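Side-chain contacts in diaminobutyrate-pyruvate transaminase and L-2,4-diaminobutyrate decarboxylase (Vibrio parahaemolyticus, PDB 2QMA), which probably decarboxylates L-2,4-diaminobutyrate with pyridoxal phosphate in this C-terminal domain, as part of a longer protein that is also assigned transaminase activity: residues A[162-167]-A[171-176]; A[243-248]-A[281-286]; A[447-452]-A[490-495]. All coordinates share one frame; numbering follows the deposited sequence. Where two conformers were deposited one is given.

Overall arrangement
The three contacts follow one another along the chain and do not touch. Contacts 1 and 2 belong to the large, pyridoxal-dependent decarboxylase domain, with centres about 24 Å apart and nearest atoms about 11 Å apart. Contact 1 lies beside the probable cofactor site: its G167 comes to about 5 Å from the side chain of K325, the lysine predicted to carry pyridoxal phosphate, which is not attached in this structure. Contact 2 joins two helices outside the central sheet, away from that site. Contact 3 packs helix 438-452 against helix 479-495 in the small C-terminal part of the chain, its centre about 38 Å from that of contact 1 and 46 Å from that of contact 2.

Contact 1. Residues A[162-167]-A[171-176]; sequences IFTSGG and NQMGLM
N171 meets G167 through the first turn of helix 167-187: its backbone N donates to G167 O at 2.9 Å, a nearly straight helical bond. The side chain of N171 folds back over the same carbonyl, bringing CG to 3.3 Å from G167 O. With CG anti to its own carbonyl carbon (chi1 -78°), the amide is carried back along the helix toward its start, and both of its ends are engaged by residues of the central sheet and of helix 214-221. OD1 accepts from H292 and S320, while ND2 donates to T214 and D294, so four partners fix the flip of this buried amide. An asparagine suits the place because it supplies an acceptor and a donor at one short reach.

Two residues on, M173, a selenomethionine, points back at the strand. In the one of its two conformers given here, SE meets T164 CG2 tip to tip at 4.1 Å, and CE turns toward I162 CD1; that last approach is too close to be trusted in detail. T164 divides its roles. Its methyl faces M173, whereas OG1 (chi1 66°) turns down the chain to accept from G166 N at 3.2 Å, forming an ST turn, and also bonds to S170. G166 then sits at the N-cap with a positive phi that a residue bearing a CB would find hard to adopt.

The SGGTQSN sequence running into the helix is consistent with the phosphate-binding loop of fold type I pyridoxal enzymes. Strand 160-164 pairs with strand 334-338 at the edge of the mixed sheet within this chain, and helix 136-152 packs against I162. On the helix, Q172 and L175 touch helix 214-221, and Q172 also meets Q172 of the second subunit.

Contact 2. Residues A[243-248]-A[281-286]; sequences TKLDEV and ADMAVK
D246 and M283 bury nearly equal areas at the centre of this helix-helix contact, their side chains crossing at about a right angle. The M283 residue is a selenomethionine whose chain bends at both chi2 (-61°) and chi3, so that the selenium is laid against D246 instead of running straight on. SE lies 3.7 Å from D246 CB and 3.5 Å from OD1. A long, unbranched, flexible chain suits a position that must fill the space between two helices and follow a neighbour that is part hydrocarbon, part carboxylate.

The carboxylate of D246 reaches over M283. Its CG stands anti to the backbone N (chi1 -173°), which carries the carboxylate across toward the other helix, where K286 NZ donates to OD1 at 2.9 Å in a salt bridge. The lysine arrives on the syn side of OD1, 23° out of the carboxylate plane, with NZ also 3.3 Å from OD2. The lysine chain is fully extended from an exposed position, crosses D246 at about a right angle, and passes its CD 3.5 Å from OD1. H287 NE2 bonds to OD1 as well, so two basic side chains next to each other share one oxygen, which would help to keep the aspartate ionised.

L245 completes the buried side. It slides past M283 in the opposite direction, and its CD2 rests 3.6 Å from M283 CG, a leucine well shaped to cover the root of that chain.

In the fold, helix 245-254 belongs to the beta-alpha-beta crossover from strand 229-232 to strand 258-265, and helix 277-287 to the next one, from strand 258-265 to strand 290-295. L245 also touches V232, and M283 reaches M289 just ahead of strand 290-295.

Contact 3. Residues A[447-452]-A[490-495]; sequences LEALTR and NMLAVE
L492 points its two methyl branches at A449 and R452, packing helix 479-495 against helix 438-452 in the small C-terminal domain of a fold type I pyridoxal enzyme, whose helices accompany a four-stranded antiparallel sheet. The closest meeting is that of L492 CD1 with A449 CB, at 3.5 Å, and CD1 also lies 3.7 Å from A449 CA. An alanine fits because its short side chain lets the leucine branch come down almost onto the backbone of the helix.

The second branch, L492 CD2, lies over one face of the R452 guanidinium, 3.9 Å from NH1, as the two side chains slide past each other in opposite directions. The methyl packs on the flat, weakly hydrated face of the cation, while the N-H groups point outward in its plane.

That edge is held within its own helix. R452 is extended from CG to NE and turns side-on to E448, one turn earlier, in a salt bridge lying near the guanidinium plane: NE at 2.9 Å, on the anti lone pair, and NH2 at 3.0 Å both donate to the single oxygen OE1 of E448, a sharing that leaves both bonds bent.

Contact 1. Residues A[162-167]-A[171-176]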
# COMPACT_ATOMS: atom_id res chain seq x y z
N ILE A 162 -0.16 -5.71 12.73
CA ILE A 162 0.45 -5.89 11.42
C ILE A 162 0.52 -4.56 10.74
O ILE A 162 -0.37 -3.70 10.91
CB ILE A 162 -0.38 -6.69 10.41
CG1 ILE A 162 -1.75 -7.04 10.93
CG2 ILE A 162 0.53 -7.69 9.52
CD1 ILE A 162 -2.59 -5.81 10.74
N PHE A 163 1.49 -4.42 9.86
CA PHE A 163 1.64 -3.18 9.13
C PHE A 163 0.65 -3.15 7.99
O PHE A 163 0.38 -4.18 7.39
CB PHE A 163 3.07 -3.02 8.62
CG PHE A 163 3.97 -2.29 9.57
CD1 PHE A 163 4.34 -2.88 10.79
CD2 PHE A 163 4.41 -0.99 9.26
CE1 PHE A 163 5.20 -2.19 11.67
CE2 PHE A 163 5.29 -0.29 10.12
CZ PHE A 163 5.67 -0.88 11.33
N THR A 164 0.11 -1.98 7.73
CA THR A 164 -0.90 -1.77 6.70
C THR A 164 -0.43 -0.60 5.79
O THR A 164 0.59 0.05 6.05
CB THR A 164 -2.25 -1.34 7.33
OG1 THR A 164 -2.08 -0.05 7.93
CG2 THR A 164 -2.74 -2.36 8.37
N SER A 165 -1.19 -0.31 4.74
CA SER A 165 -0.90 0.85 3.89
C SER A 165 -1.17 2.24 4.54
O SER A 165 -0.77 3.27 3.99
CB SER A 165 -1.70 0.75 2.62
OG SER A 165 -3.06 0.89 2.95
N GLY A 166 -1.83 2.27 5.69
CA GLY A 166 -1.98 3.52 6.41
C GLY A 166 -3.33 3.58 7.09
O GLY A 166 -4.01 2.56 7.18
N GLY A 167 -3.70 4.78 7.54
CA GLY A 167 -4.84 4.98 8.43
C GLY A 167 -6.14 4.49 7.85
O GLY A 167 -7.00 4.03 8.60
N ASN A 171 -8.16 1.66 9.71
CA ASN A 171 -9.57 1.87 10.11
C ASN A 171 -10.53 0.81 9.62
O ASN A 171 -11.29 0.26 10.39
CB ASN A 171 -10.06 3.26 9.73
CG ASN A 171 -9.57 4.33 10.67
OD1 ASN A 171 -8.99 4.04 11.74
ND2 ASN A 171 -9.79 5.59 10.30
N GLN A 172 -10.44 0.50 8.33
CA GLN A 172 -11.30 -0.45 7.69
C GLN A 172 -11.07 -1.83 8.34
O GLN A 172 -12.02 -2.52 8.65
CB GLN A 172 -11.04 -0.43 6.17
CG GLN A 172 -11.41 -1.71 5.40
CD GLN A 172 -10.86 -1.67 4.00
OE1 GLN A 172 -10.08 -0.77 3.66
NE2 GLN A 172 -11.25 -2.65 3.17
N MSE A 173 -9.82 -2.18 8.60
CA MSE A 173 -9.53 -3.49 9.16
C MSE A 173 -10.00 -3.59 10.61
O MSE A 173 -10.60 -4.57 10.97
CB MSE A 173 -8.07 -3.82 9.03
CG MSE A 173 -7.75 -4.42 7.69
SE MSE A 173 -5.91 -4.77 7.56
CE MSE A 173 -5.48 -5.31 9.40
N GLY A 174 -9.74 -2.56 11.43
CA GLY A 174 -10.20 -2.55 12.83
C GLY A 174 -11.72 -2.75 12.88
O GLY A 174 -12.23 -3.57 13.65
N LEU A 175 -12.45 -2.01 12.06
CA LEU A 175 -13.90 -2.09 12.06
C LEU A 175 -14.45 -3.36 11.42
O LEU A 175 -15.50 -3.86 11.83
CB LEU A 175 -14.51 -0.85 11.41
CG LEU A 175 -14.27 0.45 12.20
CD1 LEU A 175 -14.64 1.66 11.35
CD2 LEU A 175 -15.03 0.50 13.51
N MSE A 176 -13.77 -3.87 10.40
CA MSE A 176 -14.13 -5.20 9.87
C MSE A 176 -13.93 -6.28 10.93
O MSE A 176 -14.75 -7.19 11.07
CB MSE A 176 -13.29 -5.60 8.65
CG MSE A 176 -13.92 -6.79 7.94
SE MSE A 176 -12.77 -7.25 6.47
CE MSE A 176 -12.96 -5.53 5.66

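Contact 2. Residues A[243-248]-A[281-286]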
# COMPACT_ATOMS: atom_id res chain seq x y z
N THR A 243 -21.55 13.71 27.08
CA THR A 243 -22.76 14.07 27.82
C THR A 243 -23.96 13.20 27.52
O THR A 243 -24.64 12.77 28.42
CB THR A 243 -23.20 15.57 27.58
OG1 THR A 243 -22.10 16.43 27.88
CG2 THR A 243 -24.31 15.93 28.49
N LYS A 244 -24.24 12.94 26.25
CA LYS A 244 -25.41 12.09 25.94
C LYS A 244 -25.06 10.74 25.31
O LYS A 244 -25.91 10.10 24.69
CB LYS A 244 -26.42 12.88 25.07
CG LYS A 244 -26.78 14.25 25.64
CD LYS A 244 -27.35 14.17 27.07
CE LYS A 244 -27.94 15.50 27.55
NZ LYS A 244 -28.59 15.33 28.88
N LEU A 245 -23.81 10.29 25.47
CA LEU A 245 -23.34 9.19 24.71
C LEU A 245 -24.05 7.97 25.27
O LEU A 245 -24.60 7.17 24.50
CB LEU A 245 -21.81 9.07 24.80
CG LEU A 245 -21.15 7.75 24.34
CD1 LEU A 245 -21.53 7.41 22.85
CD2 LEU A 245 -19.63 7.76 24.54
N ASP A 246 -24.09 7.84 26.60
CA ASP A 246 -24.79 6.70 27.20
C ASP A 246 -26.25 6.63 26.76
O ASP A 246 -26.70 5.57 26.41
CB ASP A 246 -24.66 6.68 28.71
CG ASP A 246 -25.23 5.42 29.32
OD1 ASP A 246 -24.62 4.34 29.19
OD2 ASP A 246 -26.30 5.51 29.93
N GLU A 247 -26.97 7.77 26.78
CA GLU A 247 -28.39 7.77 26.41
C GLU A 247 -28.64 7.48 24.90
O GLU A 247 -29.62 6.81 24.56
CB GLU A 247 -29.14 9.05 26.90
CG GLU A 247 -28.80 10.33 26.16
CD GLU A 247 -29.84 11.49 26.34
OE1 GLU A 247 -30.85 11.36 27.11
OE2 GLU A 247 -29.64 12.54 25.70
N VAL A 248 -27.76 7.97 24.02
CA VAL A 248 -27.82 7.68 22.57
C VAL A 248 -27.69 6.16 22.34
O VAL A 248 -28.46 5.57 21.57
CB VAL A 248 -26.75 8.49 21.77
CG1 VAL A 248 -26.45 7.85 20.41
CG2 VAL A 248 -27.22 9.95 21.54
N ALA A 281 -14.00 3.77 26.41
CA ALA A 281 -13.65 2.39 26.75
C ALA A 281 -14.63 1.87 27.79
O ALA A 281 -15.01 0.68 27.78
CB ALA A 281 -12.15 2.27 27.23
N ASP A 282 -15.06 2.74 28.70
CA ASP A 282 -16.03 2.33 29.72
C ASP A 282 -17.38 2.10 29.11
O ASP A 282 -18.10 1.23 29.58
CB ASP A 282 -16.14 3.36 30.85
CG ASP A 282 -14.87 3.42 31.71
OD1 ASP A 282 -14.16 2.40 31.84
OD2 ASP A 282 -14.62 4.50 32.26
N MSE A 283 -17.74 2.91 28.11
CA MSE A 283 -18.97 2.67 27.32
C MSE A 283 -18.95 1.28 26.63
O MSE A 283 -19.95 0.52 26.61
CB MSE A 283 -19.17 3.81 26.30
CG MSE A 283 -19.71 5.08 26.97
SE MSE A 283 -21.46 4.93 27.85
CE MSE A 283 -20.99 4.65 29.70
N ALA A 284 -17.80 0.94 26.06
CA ALA A 284 -17.60 -0.32 25.38
C ALA A 284 -17.71 -1.49 26.38
O ALA A 284 -18.31 -2.52 26.06
CB ALA A 284 -16.21 -0.34 24.62
N VAL A 285 -17.19 -1.33 27.62
CA VAL A 285 -17.41 -2.40 28.65
C VAL A 285 -18.92 -2.50 28.98
O VAL A 285 -19.49 -3.56 28.93
CB VAL A 285 -16.56 -2.14 29.97
CG1 VAL A 285 -16.98 -3.07 31.12
CG2 VAL A 285 -15.06 -2.28 29.69
N LYS A 286 -19.57 -1.36 29.27
CA LYS A 286 -20.98 -1.37 29.68
C LYS A 286 -21.89 -1.97 28.62
O LYS A 286 -22.75 -2.79 28.93
CB LYS A 286 -21.48 0.04 30.01
CG LYS A 286 -22.93 0.02 30.55
CD LYS A 286 -23.48 1.38 30.77
CE LYS A 286 -24.87 1.31 31.47
NZ LYS A 286 -25.50 2.68 31.41

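Contact 3. Residues A[447-452]-A[490-495]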
# COMPACT_ATOMS: atom_id res chain seq x y z
N LEU A 447 -6.67 29.41 -2.39
CA LEU A 447 -6.39 28.90 -3.73
C LEU A 447 -5.28 29.69 -4.45
O LEU A 447 -4.39 29.11 -5.09
CB LEU A 447 -7.68 28.90 -4.56
CG LEU A 447 -7.48 28.58 -6.05
CD1 LEU A 447 -6.98 27.13 -6.15
CD2 LEU A 447 -8.78 28.78 -6.85
N GLU A 448 -5.30 31.02 -4.33
CA GLU A 448 -4.23 31.86 -4.88
C GLU A 448 -2.85 31.60 -4.27
O GLU A 448 -1.86 31.54 -4.99
CB GLU A 448 -4.59 33.34 -4.72
CG GLU A 448 -5.62 33.79 -5.70
CD GLU A 448 -5.23 33.35 -7.09
OE1 GLU A 448 -4.15 33.78 -7.55
OE2 GLU A 448 -5.99 32.55 -7.68
N ALA A 449 -2.79 31.42 -2.95
CA ALA A 449 -1.52 31.09 -2.32
C ALA A 449 -0.98 29.76 -2.87
O ALA A 449 0.22 29.64 -3.16
CB ALA A 449 -1.65 31.05 -0.78
N LEU A 450 -1.87 28.78 -3.05
CA LEU A 450 -1.48 27.49 -3.64
C LEU A 450 -0.98 27.60 -5.11
O LEU A 450 0.12 27.14 -5.45
CB LEU A 450 -2.67 26.51 -3.57
CG LEU A 450 -2.51 25.20 -4.36
CD1 LEU A 450 -1.35 24.44 -3.84
CD2 LEU A 450 -3.75 24.35 -4.24
N THR A 451 -1.78 28.21 -5.97
CA THR A 451 -1.44 28.28 -7.40
C THR A 451 -0.26 29.20 -7.74
O THR A 451 0.45 29.01 -8.74
CB THR A 451 -2.68 28.54 -8.30
OG1 THR A 451 -3.40 29.71 -7.86
CG2 THR A 451 -3.64 27.35 -8.23
N ARG A 452 -0.01 30.20 -6.90
CA ARG A 452 1.22 30.98 -7.05
C ARG A 452 2.42 30.28 -6.40
O ARG A 452 3.56 30.62 -6.66
CB ARG A 452 1.04 32.37 -6.50
CG ARG A 452 -0.02 33.09 -7.26
CD ARG A 452 -0.22 34.45 -6.74
NE ARG A 452 -1.55 34.93 -7.10
CZ ARG A 452 -1.93 36.19 -6.96
NH1 ARG A 452 -1.08 37.07 -6.44
NH2 ARG A 452 -3.15 36.56 -7.31
N ASN A 490 -1.28 37.99 4.69
CA ASN A 490 -1.85 39.33 4.73
C ASN A 490 -1.68 40.08 3.42
O ASN A 490 -2.61 40.66 2.90
CB ASN A 490 -1.28 40.14 5.90
CG ASN A 490 -1.94 41.48 6.02
OD1 ASN A 490 -3.17 41.57 6.13
ND2 ASN A 490 -1.15 42.54 5.93
N MSE A 491 -0.48 40.02 2.86
CA MSE A 491 -0.24 40.71 1.58
C MSE A 491 -1.16 40.18 0.47
O MSE A 491 -1.69 40.97 -0.29
CB MSE A 491 1.23 40.66 1.22
CG MSE A 491 2.11 41.30 2.30
SE MSE A 491 1.57 43.15 2.82
CE MSE A 491 1.42 43.86 1.12
N LEU A 492 -1.40 38.87 0.44
CA LEU A 492 -2.37 38.31 -0.51
C LEU A 492 -3.77 38.89 -0.25
O LEU A 492 -4.45 39.32 -1.19
CB LEU A 492 -2.42 36.77 -0.40
CG LEU A 492 -1.33 36.00 -1.14
CD1 LEU A 492 -1.52 34.52 -0.89
CD2 LEU A 492 -1.36 36.27 -2.66
N ALA A 493 -4.17 38.88 1.01
CA ALA A 493 -5.45 39.42 1.46
C ALA A 493 -5.66 40.89 1.07
O ALA A 493 -6.74 41.27 0.64
CB ALA A 493 -5.61 39.25 2.94
N VAL A 494 -4.60 41.70 1.22
CA VAL A 494 -4.64 43.13 0.88
C VAL A 494 -5.00 43.33 -0.61
O VAL A 494 -5.64 44.32 -1.01
CB VAL A 494 -3.28 43.81 1.24
CG1 VAL A 494 -3.10 45.14 0.53
CG2 VAL A 494 -3.16 44.01 2.75
N GLU A 495 -4.59 42.37 -1.42
CA GLU A 495 -4.77 42.47 -2.84
C GLU A 495 -6.10 41.90 -3.33
O GLU A 495 -6.46 42.08 -4.48
CB GLU A 495 -3.58 41.82 -3.55
CG GLU A 495 -2.25 42.62 -3.43
CD GLU A 495 -2.35 44.10 -3.88
OE1 GLU A 495 -2.99 44.38 -4.91
OE2 GLU A 495 -1.79 44.98 -3.20